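Local atomic coordinates of protein ppBat (Bacteroides thetaiotaomicron VPI-5482, PDB entry 3CNE), a protein that binds flavin derivatives such as lumichrome, riboflavin, FMN and FAD as a homodimer, may store flavin, and appears to lack protease or chaperone activity. Residues 121-125 / 126-130; 7-10 / 11-15; 136-140 / 141-145; 16-19 / 20-24. One frame throughout, in Å; residues are numbered along the deposited sequence.

Contact 1: 121-125 / 126-130; sequences GITKG and KKVAV
Thr123 and Lys126 close a tight turn in the backbone. The amide N of Lys126 donates to the carbonyl O of Thr123 over 2.9 Å. The bond is fairly straight, with an N-H...O angle of 159°. The side chain of Lys126 starts out over the same turn. Its CG lies beside its own backbone N, anti to the carbonyl carbon (chi1 -57°), and this brings CG to 3.7 Å from Thr123 O. Its CB is closer, 3.5 Å from Thr123 O. The chain then bends at chi2, and its end leads away from the turn.

The buried side is formed by Thr123 and Val128. Their methyls only approach each other, with Thr123 CG2 4.4 Å from Val128 CG1, and outside neighbours do the packing. Thr123 packs on Phe117 of helix 113-119 and on Phe154 of strand 154-157. Val128 rests on Ala114 of the same helix and on Ile138.

The other side is open to solvent. Lys124, Gly125 and Lys127 are exposed, and the side chains of Lys124 and Lys127 set out away from the opposite segment. The backbone N of Lys127 is nevertheless bonded to Asp151 OD2.

Lys124 and Gly125 are the two corner residues. Gly125 has positive phi (70°), which a residue with a side chain adopts less readily. The arrangement is a type II beta turn from Thr123 to Lys126, with glycine in its third position, and it leads from the loop after helix 113-119 into strand 127-129.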
ATOM      1  N   GLY A 121      15.867 -18.296 -14.977  1.00 27.04           N
ATOM      2  CA  GLY A 121      16.123 -19.719 -14.761  1.00 27.68           C
ATOM      3  C   GLY A 121      16.281 -20.181 -13.313  1.00 28.50           C
ATOM      4  O   GLY A 121      16.252 -21.384 -13.040  1.00 27.75           O
ATOM      5  N   ILE A 122      16.423 -19.241 -12.374  1.00 28.81           N
ATOM      6  CA  ILE A 122      16.723 -19.613 -10.990  1.00 29.27           C
ATOM      7  C   ILE A 122      15.629 -20.468 -10.352  1.00 29.70           C
ATOM      8  O   ILE A 122      15.842 -21.089  -9.305  1.00 29.55           O
ATOM      9  CB  ILE A 122      17.025 -18.383 -10.088  1.00 28.95           C
ATOM     10  CG1 ILE A 122      15.804 -17.440 -10.028  1.00 29.50           C
ATOM     11  CG2 ILE A 122      18.310 -17.690 -10.557  1.00 28.48           C
ATOM     12  CD1 ILE A 122      15.903 -16.369  -8.965  1.00 29.10           C
ATOM     13  N   THR A 123      14.453 -20.476 -10.971  1.00 29.94           N
ATOM     14  CA  THR A 123      13.319 -21.193 -10.420  1.00 30.49           C
ATOM     15  C   THR A 123      13.286 -22.680 -10.773  1.00 30.43           C
ATOM     16  O   THR A 123      12.331 -23.338 -10.412  1.00 30.39           O
ATOM     17  CB  THR A 123      11.971 -20.554 -10.839  1.00 30.75           C
ATOM     18  OG1 THR A 123      11.879 -20.523 -12.270  1.00 32.73           O
ATOM     19  CG2 THR A 123      11.830 -19.129 -10.288  1.00 31.07           C
ATOM     20  N   LYS A 124      14.300 -23.196 -11.478  1.00 30.87           N
ATOM     21  CA  LYS A 124      14.319 -24.600 -11.937  1.00 31.65           C
ATOM     22  C   LYS A 124      13.753 -25.525 -10.859  1.00 30.62           C
ATOM     23  O   LYS A 124      14.276 -25.545  -9.757  1.00 30.42           O
ATOM     24  CB  LYS A 124      15.738 -25.091 -12.274  1.00 32.71           C
ATOM     25  CG  LYS A 124      16.645 -24.122 -13.038  1.00 36.12           C
ATOM     26  CD  LYS A 124      16.653 -24.393 -14.557  1.00 40.93           C
ATOM     27  CE  LYS A 124      17.463 -23.354 -15.309  1.00 42.55           C
ATOM     28  NZ  LYS A 124      17.115 -23.357 -16.781  1.00 44.98           N
ATOM     29  N   GLY A 125      12.681 -26.245 -11.185  1.00 29.82           N
ATOM     30  CA  GLY A 125      12.108 -27.282 -10.310  1.00 30.15           C
ATOM     31  C   GLY A 125      11.411 -26.838  -9.030  1.00 30.05           C
ATOM     32  O   GLY A 125      11.055 -27.676  -8.196  1.00 29.46           O
ATOM     33  N   LYS A 126      11.196 -25.533  -8.864  1.00 29.68           N
ATOM     34  CA  LYS A 126      10.548 -25.032  -7.649  1.00 29.70           C
ATOM     35  C   LYS A 126       9.121 -24.659  -7.939  1.00 29.26           C
ATOM     36  O   LYS A 126       8.810 -24.139  -9.021  1.00 29.05           O
ATOM     37  CB  LYS A 126      11.268 -23.797  -7.087  1.00 29.81           C
ATOM     38  CG  LYS A 126      12.749 -23.992  -6.776  1.00 30.74           C
ATOM     39  CD  LYS A 126      12.957 -24.879  -5.547  1.00 33.87           C
ATOM     40  CE  LYS A 126      14.365 -25.423  -5.538  1.00 36.54           C
ATOM     41  NZ  LYS A 126      14.567 -26.398  -4.452  1.00 39.15           N
ATOM     42  N   LYS A 127       8.254 -24.917  -6.962  1.00 28.70           N
ATOM     43  CA  LYS A 127       6.872 -24.486  -7.037  1.00 28.37           C
ATOM     44  C   LYS A 127       6.785 -22.990  -6.807  1.00 27.82           C
ATOM     45  O   LYS A 127       7.427 -22.453  -5.895  1.00 27.73           O
ATOM     46  CB  LYS A 127       6.012 -25.237  -6.029  1.00 28.56           C
ATOM     47  CG  LYS A 127       5.608 -26.632  -6.528  1.00 30.71           C
ATOM     48  CD  LYS A 127       5.000 -27.465  -5.403  1.00 33.99           C
ATOM     49  CE  LYS A 127       6.061 -27.844  -4.372  1.00 37.93           C
ATOM     50  NZ  LYS A 127       5.453 -28.332  -3.078  1.00 38.29           N
ATOM     51  N   VAL A 128       6.014 -22.325  -7.651  1.00 27.41           N
ATOM     52  CA  VAL A 128       5.781 -20.888  -7.517  1.00 27.36           C
ATOM     53  C   VAL A 128       4.317 -20.572  -7.678  1.00 27.83           C
ATOM     54  O   VAL A 128       3.599 -21.250  -8.426  1.00 28.49           O
ATOM     55  CB  VAL A 128       6.565 -20.030  -8.555  1.00 27.30           C
ATOM     56  CG1 VAL A 128       8.066 -20.085  -8.308  1.00 25.93           C
ATOM     57  CG2 VAL A 128       6.205 -20.419 -10.017  1.00 27.21           C
ATOM     58  N   ALA A 129       3.883 -19.536  -6.973  1.00 27.92           N
ATOM     59  CA  ALA A 129       2.572 -18.959  -7.174  1.00 28.56           C
ATOM     60  C   ALA A 129       2.777 -17.719  -8.036  1.00 28.74           C
ATOM     61  O   ALA A 129       3.775 -16.993  -7.902  1.00 28.44           O
ATOM     62  CB  ALA A 129       1.934 -18.599  -5.867  1.00 28.01           C
ATOM     63  N   VAL A 130       1.824 -17.507  -8.929  1.00 29.46           N
ATOM     64  CA  VAL A 130       1.941 -16.527  -9.991  1.00 29.91           C
ATOM     65  C   VAL A 130       0.537 -16.106 -10.369  1.00 30.10           C
ATOM     66  O   VAL A 130      -0.423 -16.878 -10.189  1.00 30.18           O
ATOM     67  CB  VAL A 130       2.729 -17.107 -11.194  1.00 29.37           C
ATOM     68  CG1 VAL A 130       1.999 -18.274 -11.834  1.00 30.65           C
ATOM     69  CG2 VAL A 130       3.036 -16.046 -12.234  1.00 30.63           C
TER

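Contact 2: 7-10 / 11-15; sequences VLAV and NPVNG
Val10 meets the chain that follows it on two sides. Its CG2 methyl lies 3.5 Å from Pro12 O, and its carbonyl O faces Val13. CG2 takes the crowded position between its own backbone N and carbonyl carbon, with CG1 anti to that carbon (chi1 -71°). The methyl is thereby turned to the carbonyl of Pro12. Val10 also packs on Phe72 of strand 69-73.

Val13 comes back toward the strand. Its CB is 3.3 Å from Val10 O. Its CG2, anti to the backbone N, reaches the end of the strand and lies 4.2 Å from Ala9 CB. The backbone N of Val13 is also 3.3 Å from Val10 O, but the angle is too poor for a hydrogen bond. Between the two segments the fold-back is held by packing. Ile43 of strand 42-44 touches both Ala9 and Val13.

This is the connection from strand 4-9 to helix 15-27, the first half of a beta-alpha-beta unit in the parallel sheet of the DJ-1/PfpI family fold. The peptide bond before Pro12 is cis, and it bends the chain sharply between Asn11 and Val13. Asn14 then takes the N-cap position, where its OD1 accepts from Gly17 N.

The amide of Asn11 leads away from the strand. There its OD1 accepts from Lys44 N. A bound zinc ion lies about 7 Å from the side chain of Val10, and a calcium ion about 7 Å from that of Val13.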
ATOM      1  N   VAL A   7      14.546  -4.407  -1.753  1.00 22.30           N
ATOM      2  CA  VAL A   7      13.235  -4.327  -2.352  1.00 22.19           C
ATOM      3  C   VAL A   7      13.319  -3.665  -3.736  1.00 22.60           C
ATOM      4  O   VAL A   7      13.824  -2.548  -3.870  1.00 22.98           O
ATOM      5  CB  VAL A   7      12.270  -3.541  -1.439  1.00 22.26           C
ATOM      6  CG1 VAL A   7      10.869  -3.513  -2.033  1.00 21.82           C
ATOM      7  CG2 VAL A   7      12.242  -4.193  -0.038  1.00 22.24           C
ATOM      8  N   LEU A   8      12.787  -4.347  -4.752  1.00 21.88           N
ATOM      9  CA  LEU A   8      12.768  -3.792  -6.104  1.00 21.47           C
ATOM     10  C   LEU A   8      11.384  -3.309  -6.448  1.00 21.86           C
ATOM     11  O   LEU A   8      10.426  -4.101  -6.434  1.00 22.21           O
ATOM     12  CB  LEU A   8      13.220  -4.835  -7.119  1.00 22.60           C
ATOM     13  CG  LEU A   8      14.510  -5.618  -6.853  1.00 21.50           C
ATOM     14  CD1 LEU A   8      14.771  -6.573  -8.023  1.00 25.71           C
ATOM     15  CD2 LEU A   8      15.706  -4.699  -6.654  1.00 22.76           C
ATOM     16  N   ALA A   9      11.286  -2.010  -6.737  1.00 20.39           N
ATOM     17  CA  ALA A   9      10.028  -1.374  -7.110  1.00 20.38           C
ATOM     18  C   ALA A   9      10.047  -0.988  -8.589  1.00 19.38           C
ATOM     19  O   ALA A   9      10.914  -0.221  -9.027  1.00 20.01           O
ATOM     20  CB  ALA A   9       9.758  -0.146  -6.215  1.00 21.43           C
ATOM     21  N   VAL A  10       9.150  -1.578  -9.380  1.00 17.72           N
ATOM     22  CA  VAL A  10       9.126  -1.261 -10.794  1.00 17.90           C
ATOM     23  C   VAL A  10       8.360   0.063 -10.972  1.00 18.40           C
ATOM     24  O   VAL A  10       7.880   0.620 -10.009  1.00 17.64           O
ATOM     25  CB  VAL A  10       8.515  -2.385 -11.631  1.00 18.12           C
ATOM     26  CG1 VAL A  10       9.504  -3.589 -11.660  1.00 18.05           C
ATOM     27  CG2 VAL A  10       7.089  -2.788 -11.115  1.00 17.45           C
ATOM     28  N   ASN A  11       8.274   0.562 -12.189  1.00 18.23           N
ATOM     29  CA  ASN A  11       7.644   1.862 -12.399  1.00 19.28           C
ATOM     30  C   ASN A  11       6.696   1.803 -13.584  1.00 19.53           C
ATOM     31  O   ASN A  11       7.151   1.790 -14.738  1.00 19.01           O
ATOM     32  CB  ASN A  11       8.740   2.884 -12.637  1.00 19.61           C
ATOM     33  CG  ASN A  11       8.219   4.268 -12.827  1.00 22.42           C
ATOM     34  OD1 ASN A  11       7.143   4.598 -12.365  1.00 20.90           O
ATOM     35  ND2 ASN A  11       8.989   5.096 -13.521  1.00 25.10           N
ATOM     36  N   PRO A  12       5.369   1.785 -13.334  1.00 19.49           N
ATOM     37  CA  PRO A  12       4.661   1.931 -12.059  1.00 19.14           C
ATOM     38  C   PRO A  12       4.634   0.643 -11.231  1.00 18.61           C
ATOM     39  O   PRO A  12       4.634  -0.417 -11.798  1.00 19.43           O
ATOM     40  CB  PRO A  12       3.235   2.284 -12.486  1.00 19.81           C
ATOM     41  CG  PRO A  12       3.045   1.506 -13.798  1.00 20.52           C
ATOM     42  CD  PRO A  12       4.449   1.589 -14.476  1.00 19.53           C
ATOM     43  N   VAL A  13       4.626   0.778  -9.902  1.00 17.07           N
ATOM     44  CA  VAL A  13       4.571  -0.343  -8.975  1.00 16.66           C
ATOM     45  C   VAL A  13       3.159  -0.384  -8.423  1.00 17.76           C
ATOM     46  O   VAL A  13       2.471   0.653  -8.307  1.00 17.07           O
ATOM     47  CB  VAL A  13       5.605  -0.138  -7.799  1.00 17.79           C
ATOM     48  CG1 VAL A  13       5.288   1.079  -6.994  1.00 16.51           C
ATOM     49  CG2 VAL A  13       5.851  -1.430  -6.897  1.00 15.83           C
ATOM     50  N   ASN A  14       2.706  -1.577  -8.100  1.00 16.98           N
ATOM     51  CA  ASN A  14       1.476  -1.685  -7.339  1.00 18.93           C
ATOM     52  C   ASN A  14       1.804  -1.346  -5.887  1.00 18.30           C
ATOM     53  O   ASN A  14       2.496  -2.095  -5.210  1.00 16.62           O
ATOM     54  CB  ASN A  14       0.923  -3.101  -7.452  1.00 17.93           C
ATOM     55  CG  ASN A  14      -0.396  -3.266  -6.766  1.00 20.84           C
ATOM     56  OD1 ASN A  14      -0.518  -2.954  -5.579  1.00 20.92           O
ATOM     57  ND2 ASN A  14      -1.382  -3.856  -7.486  1.00 15.78           N
ATOM     58  N   GLY A  15       1.239  -0.238  -5.422  1.00 18.49           N
ATOM     59  CA  GLY A  15       1.541   0.312  -4.110  1.00 18.98           C
ATOM     60  C   GLY A  15       0.928  -0.503  -2.990  1.00 19.58           C
ATOM     61  O   GLY A  15       1.442  -0.486  -1.887  1.00 19.86           O
TER

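Contact 3: 136-140 / 141-145; sequences PAIQN and GIATD
Ile138 lays its branched side chain against Ala143, with CB to CB 3.9 Å apart. Ile138 CG2 is anti to its own backbone N, with CG1 beside that N (chi1 -61°). In this setting CG2 also reaches back to the bend of the chain, 3.6 Å from Gly141 O, and passes 3.8 Å from Ala143 N. Ile138 continues inward onto Met115 of helix 113-119 and Val128 of strand 127-129.

A water molecule spans the loop. It accepts from Ala143 N at 2.9 Å. It donates to Gly141 O at 3.1 Å, and weakly to Ile138 O at 3.5 Å.

At the bend, Asp118 OD2 accepts from both Gln139 N and Asn140 N, tying the loop to the end of helix 113-119. Further on, Asp145 OD1 forms a salt bridge with Lys135 NZ.

The loop leads into strand 142-144, which pairs in parallel with strand 127-129. The chemistry is of two kinds: a small apolar patch and a water-bridged backbone. The water gives both carbonyl oxygens a donor, the one to Ile138 weak, and gives Ala143 N an acceptor, so these backbone groups are satisfied through solvent at the protein surface.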
ATOM      1  N   PRO A 136       1.079 -19.170 -17.813  1.00 37.82           N
ATOM      2  CA  PRO A 136       1.629 -19.875 -18.972  1.00 38.41           C
ATOM      3  C   PRO A 136       3.087 -19.522 -19.281  1.00 38.36           C
ATOM      4  O   PRO A 136       3.747 -20.269 -20.004  1.00 38.69           O
ATOM      5  CB  PRO A 136       0.739 -19.405 -20.132  1.00 38.70           C
ATOM      6  CG  PRO A 136      -0.492 -18.872 -19.504  1.00 38.91           C
ATOM      7  CD  PRO A 136      -0.053 -18.306 -18.193  1.00 38.08           C
ATOM      8  N   ALA A 137       3.584 -18.404 -18.747  1.00 37.52           N
ATOM      9  CA  ALA A 137       4.978 -18.019 -18.975  1.00 37.18           C
ATOM     10  C   ALA A 137       5.975 -18.732 -18.062  1.00 36.62           C
ATOM     11  O   ALA A 137       7.186 -18.600 -18.244  1.00 37.04           O
ATOM     12  CB  ALA A 137       5.145 -16.505 -18.883  1.00 37.08           C
ATOM     13  N   ILE A 138       5.475 -19.481 -17.082  1.00 36.05           N
ATOM     14  CA  ILE A 138       6.347 -20.230 -16.180  1.00 35.52           C
ATOM     15  C   ILE A 138       6.766 -21.530 -16.854  1.00 35.88           C
ATOM     16  O   ILE A 138       5.940 -22.431 -17.036  1.00 35.48           O
ATOM     17  CB  ILE A 138       5.660 -20.505 -14.790  1.00 35.84           C
ATOM     18  CG1 ILE A 138       5.314 -19.186 -14.082  1.00 34.52           C
ATOM     19  CG2 ILE A 138       6.517 -21.400 -13.909  1.00 33.51           C
ATOM     20  CD1 ILE A 138       6.527 -18.325 -13.762  1.00 33.54           C
ATOM     21  N   GLN A 139       8.033 -21.614 -17.250  1.00 36.06           N
ATOM     22  CA  GLN A 139       8.566 -22.862 -17.830  1.00 37.47           C
ATOM     23  C   GLN A 139       9.691 -23.559 -17.058  1.00 36.92           C
ATOM     24  O   GLN A 139       9.816 -24.782 -17.144  1.00 37.46           O
ATOM     25  CB  GLN A 139       8.943 -22.724 -19.318  1.00 37.64           C
ATOM     26  CG  GLN A 139       8.882 -21.342 -19.927  1.00 38.30           C
ATOM     27  CD  GLN A 139       9.120 -21.391 -21.416  1.00 40.11           C
ATOM     28  OE1 GLN A 139       9.247 -22.476 -21.997  1.00 44.47           O
ATOM     29  NE2 GLN A 139       9.191 -20.218 -22.053  1.00 42.79           N
ATOM     30  N   ASN A 140      10.504 -22.789 -16.331  1.00 36.01           N
ATOM     31  CA  ASN A 140      11.560 -23.343 -15.486  1.00 35.38           C
ATOM     32  C   ASN A 140      11.060 -23.858 -14.137  1.00 34.99           C
ATOM     33  O   ASN A 140      11.462 -24.936 -13.694  1.00 34.89           O
ATOM     34  CB  ASN A 140      12.692 -22.337 -15.296  1.00 34.67           C
ATOM     35  CG  ASN A 140      13.406 -22.027 -16.600  1.00 35.79           C
ATOM     36  OD1 ASN A 140      13.463 -20.868 -17.042  1.00 35.82           O
ATOM     37  ND2 ASN A 140      13.938 -23.056 -17.232  1.00 30.66           N
ATOM     38  N   GLY A 141      10.196 -23.082 -13.490  1.00 34.23           N
ATOM     39  CA  GLY A 141       9.607 -23.485 -12.222  1.00 34.04           C
ATOM     40  C   GLY A 141       8.352 -24.300 -12.437  1.00 33.76           C
ATOM     41  O   GLY A 141       8.019 -24.658 -13.562  1.00 33.68           O
ATOM     42  N   ILE A 142       7.649 -24.574 -11.351  1.00 33.39           N
ATOM     43  CA  ILE A 142       6.421 -25.345 -11.375  1.00 33.84           C
ATOM     44  C   ILE A 142       5.262 -24.469 -10.882  1.00 34.23           C
ATOM     45  O   ILE A 142       5.057 -24.338  -9.683  1.00 33.88           O
ATOM     46  CB  ILE A 142       6.580 -26.602 -10.460  1.00 33.92           C
ATOM     47  CG1 ILE A 142       7.723 -27.486 -10.987  1.00 33.44           C
ATOM     48  CG2 ILE A 142       5.248 -27.370 -10.315  1.00 33.62           C
ATOM     49  CD1 ILE A 142       8.276 -28.491  -9.981  1.00 34.59           C
ATOM     50  N   ALA A 143       4.501 -23.872 -11.796  1.00 34.62           N
ATOM     51  CA  ALA A 143       3.417 -22.972 -11.381  1.00 35.15           C
ATOM     52  C   ALA A 143       2.242 -23.734 -10.794  1.00 35.12           C
ATOM     53  O   ALA A 143       1.787 -24.734 -11.353  1.00 34.79           O
ATOM     54  CB  ALA A 143       2.951 -22.106 -12.539  1.00 35.16           C
ATOM     55  N   THR A 144       1.743 -23.250  -9.666  1.00 35.01           N
ATOM     56  CA  THR A 144       0.547 -23.827  -9.065  1.00 34.62           C
ATOM     57  C   THR A 144      -0.606 -22.825  -9.104  1.00 35.15           C
ATOM     58  O   THR A 144      -0.427 -21.665  -9.498  1.00 34.55           O
ATOM     59  CB  THR A 144       0.806 -24.339  -7.627  1.00 34.78           C
ATOM     60  OG1 THR A 144       0.942 -23.241  -6.733  1.00 34.53           O
ATOM     61  CG2 THR A 144       2.077 -25.218  -7.549  1.00 34.00           C
ATOM     62  N   ASP A 145      -1.793 -23.287  -8.717  1.00 35.79           N
ATOM     63  CA  ASP A 145      -2.970 -22.426  -8.570  1.00 36.35           C
ATOM     64  C   ASP A 145      -3.117 -21.937  -7.131  1.00 35.93           C
ATOM     65  O   ASP A 145      -4.100 -21.282  -6.795  1.00 36.22           O
ATOM     66  CB  ASP A 145      -4.256 -23.176  -8.964  1.00 36.62           C
ATOM     67  CG  ASP A 145      -4.301 -23.570 -10.435  1.00 39.20           C
ATOM     68  OD1 ASP A 145      -3.707 -22.877 -11.295  1.00 39.21           O
ATOM     69  OD2 ASP A 145      -4.966 -24.595 -10.721  1.00 42.39           O
TER
HETATM   70  O   HOH W   1       5.051 -24.674 -14.561  1.00 44.45           O

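Contact 4: 16-19 / 20-24; sequences CGLF and QYLEA
The ring of Tyr21 has Leu18 O at its edge, near the ring plane. Gly17 O approaches obliquely and comes 3.2 Å from Tyr21 CD2. CG of Tyr21 lies beside its backbone N (chi1 -62°), which swings the ring back to these carbonyls, one turn earlier. Tyr21 OH is hydrogen-bonded to His110 ND1, and the two rings meet at about 45°. A phenylalanine here would probably leave His110 ND1 without this hydroxyl partner.

The ring of Phe19 meets Leu22 obliquely, CE2 to CD1 4.0 Å. It also meets Phe19 of the second subunit, nearly parallel. Leu22 CD1 also lies 3.8 Å from Leu18 CG.

Along helix 15-27, Leu22 N donates to Leu18 O at 3.0 Å, and Glu23 N donates to Phe19 O at 2.8 Å. Tyr21 N to Gly17 O is weak.

Gln20 NE2 passes 3.8 Å from Cys16 SG and donates to Glu160 O of its own chain, which probably steadies the amide; the Gln20 side chain lies about 4 Å from the bound FMN. Glu23 OE2 accepts from Asn14 ND2 of the second subunit but sits close to Glu160 OE2 of that subunit. That proximity implies that protonation of one carboxylate may be favoured.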
ATOM      1  N   CYS A  16      -0.195  -1.162  -3.262  1.00 20.38           N
ATOM      2  CA  CYS A  16      -0.801  -2.012  -2.287  1.00 21.73           C
ATOM      3  C   CYS A  16       0.173  -3.168  -1.969  1.00 21.46           C
ATOM      4  O   CYS A  16       0.462  -3.409  -0.801  1.00 21.87           O
ATOM      5  CB  CYS A  16      -2.171  -2.544  -2.765  1.00 22.28           C
ATOM      6  SG  CYS A  16      -2.912  -3.646  -1.506  1.00 24.13           S
ATOM      7  N   GLY A  17       0.744  -3.799  -2.994  1.00 20.39           N
ATOM      8  CA  GLY A  17       1.759  -4.867  -2.768  1.00 20.42           C
ATOM      9  C   GLY A  17       2.992  -4.333  -2.031  1.00 20.92           C
ATOM     10  O   GLY A  17       3.413  -4.889  -1.008  1.00 20.06           O
ATOM     11  N   LEU A  18       3.552  -3.233  -2.543  1.00 20.08           N
ATOM     12  CA  LEU A  18       4.778  -2.674  -2.009  1.00 20.18           C
ATOM     13  C   LEU A  18       4.664  -2.453  -0.493  1.00 20.39           C
ATOM     14  O   LEU A  18       5.467  -2.973   0.265  1.00 20.62           O
ATOM     15  CB  LEU A  18       5.144  -1.349  -2.705  1.00 19.98           C
ATOM     16  CG  LEU A  18       6.458  -0.704  -2.228  1.00 21.06           C
ATOM     17  CD1 LEU A  18       7.673  -1.648  -2.432  1.00 18.48           C
ATOM     18  CD2 LEU A  18       6.697   0.628  -2.908  1.00 18.66           C
ATOM     19  N   PHE A  19       3.658  -1.684  -0.081  1.00 20.75           N
ATOM     20  CA  PHE A  19       3.522  -1.297   1.305  1.00 20.99           C
ATOM     21  C   PHE A  19       3.131  -2.411   2.276  1.00 21.07           C
ATOM     22  O   PHE A  19       3.460  -2.339   3.452  1.00 20.32           O
ATOM     23  CB  PHE A  19       2.670  -0.035   1.442  1.00 20.91           C
ATOM     24  CG  PHE A  19       3.421   1.176   1.030  1.00 22.46           C
ATOM     25  CD1 PHE A  19       3.296   1.679  -0.246  1.00 22.52           C
ATOM     26  CD2 PHE A  19       4.353   1.751   1.899  1.00 21.68           C
ATOM     27  CE1 PHE A  19       4.021   2.813  -0.652  1.00 25.13           C
ATOM     28  CE2 PHE A  19       5.086   2.857   1.495  1.00 20.38           C
ATOM     29  CZ  PHE A  19       4.924   3.378   0.225  1.00 22.10           C
ATOM     30  N   GLN A  20       2.439  -3.427   1.783  1.00 20.75           N
ATOM     31  CA  GLN A  20       2.280  -4.653   2.580  1.00 22.37           C
ATOM     32  C   GLN A  20       3.634  -5.197   3.022  1.00 21.87           C
ATOM     33  O   GLN A  20       3.811  -5.525   4.184  1.00 22.51           O
ATOM     34  CB  GLN A  20       1.527  -5.724   1.786  1.00 22.47           C
ATOM     35  CG  GLN A  20       0.031  -5.498   1.742  1.00 23.14           C
ATOM     36  CD  GLN A  20      -0.669  -6.708   1.171  1.00 25.78           C
ATOM     37  OE1 GLN A  20      -0.807  -7.736   1.854  1.00 25.50           O
ATOM     38  NE2 GLN A  20      -1.065  -6.624  -0.098  1.00 22.27           N
ATOM     39  N   TYR A  21       4.600  -5.263   2.106  1.00 21.36           N
ATOM     40  CA  TYR A  21       5.955  -5.641   2.484  1.00 21.96           C
ATOM     41  C   TYR A  21       6.573  -4.614   3.442  1.00 21.82           C
ATOM     42  O   TYR A  21       7.092  -4.991   4.489  1.00 21.09           O
ATOM     43  CB  TYR A  21       6.876  -5.798   1.267  1.00 22.16           C
ATOM     44  CG  TYR A  21       6.488  -6.884   0.280  1.00 22.81           C
ATOM     45  CD1 TYR A  21       6.486  -8.235   0.666  1.00 26.12           C
ATOM     46  CD2 TYR A  21       6.188  -6.574  -1.052  1.00 20.41           C
ATOM     47  CE1 TYR A  21       6.142  -9.252  -0.245  1.00 25.34           C
ATOM     48  CE2 TYR A  21       5.860  -7.579  -1.961  1.00 24.17           C
ATOM     49  CZ  TYR A  21       5.846  -8.918  -1.546  1.00 21.30           C
ATOM     50  OH  TYR A  21       5.516  -9.925  -2.423  1.00 21.32           O
ATOM     51  N   LEU A  22       6.513  -3.329   3.082  1.00 21.77           N
ATOM     52  CA  LEU A  22       7.295  -2.333   3.810  1.00 21.82           C
ATOM     53  C   LEU A  22       6.762  -2.124   5.208  1.00 23.28           C
ATOM     54  O   LEU A  22       7.544  -1.954   6.140  1.00 24.21           O
ATOM     55  CB  LEU A  22       7.414  -1.014   3.050  1.00 21.36           C
ATOM     56  CG  LEU A  22       7.966  -1.105   1.621  1.00 19.42           C
ATOM     57  CD1 LEU A  22       8.169   0.294   1.060  1.00 21.36           C
ATOM     58  CD2 LEU A  22       9.264  -1.935   1.537  1.00 18.40           C
ATOM     59  N   GLU A  23       5.438  -2.127   5.359  1.00 24.38           N
ATOM     60  CA  GLU A  23       4.852  -2.027   6.683  1.00 25.90           C
ATOM     61  C   GLU A  23       5.263  -3.204   7.539  1.00 25.48           C
ATOM     62  O   GLU A  23       5.686  -3.033   8.706  1.00 26.07           O
ATOM     63  CB  GLU A  23       3.339  -1.964   6.617  1.00 27.06           C
ATOM     64  CG  GLU A  23       2.727  -1.840   7.999  1.00 31.05           C
ATOM     65  CD  GLU A  23       1.285  -2.105   7.993  1.00 36.33           C
ATOM     66  OE1 GLU A  23       0.877  -3.132   7.399  1.00 42.37           O
ATOM     67  OE2 GLU A  23       0.556  -1.275   8.569  1.00 39.29           O
ATOM     68  N   ALA A  24       5.135  -4.399   6.983  1.00 24.83           N
ATOM     69  CA  ALA A  24       5.530  -5.606   7.739  1.00 25.27           C
ATOM     70  C   ALA A  24       7.004  -5.556   8.191  1.00 25.07           C
ATOM     71  O   ALA A  24       7.293  -5.825   9.359  1.00 25.10           O
ATOM     72  CB  ALA A  24       5.221  -6.889   6.950  1.00 24.88           C
TER

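The contacts fall into two touching pairs. Contacts 1 and 3 join through strands 127-129 and 142-144, with a probable hydrogen bond from Thr144 N to Val128 O (3.0 Å). Contacts 2 and 4 join as strand and helix of one beta-alpha-beta unit, with Val7 CG1 3.7 Å from Leu18 CD1. The centres of contacts 1 and 4 are 23 Å apart, on opposite sides of the chain's centre. Contacts 2 and 4 reach the second subunit, and contact 4 borders the flavin site with Asn161 and Trp164. The zinc bound by Cys74 and Cys111 lies about 7 Å from the side chain of Val10, against about 13 Å from that of Val128 and 12 Å from that of Ile138.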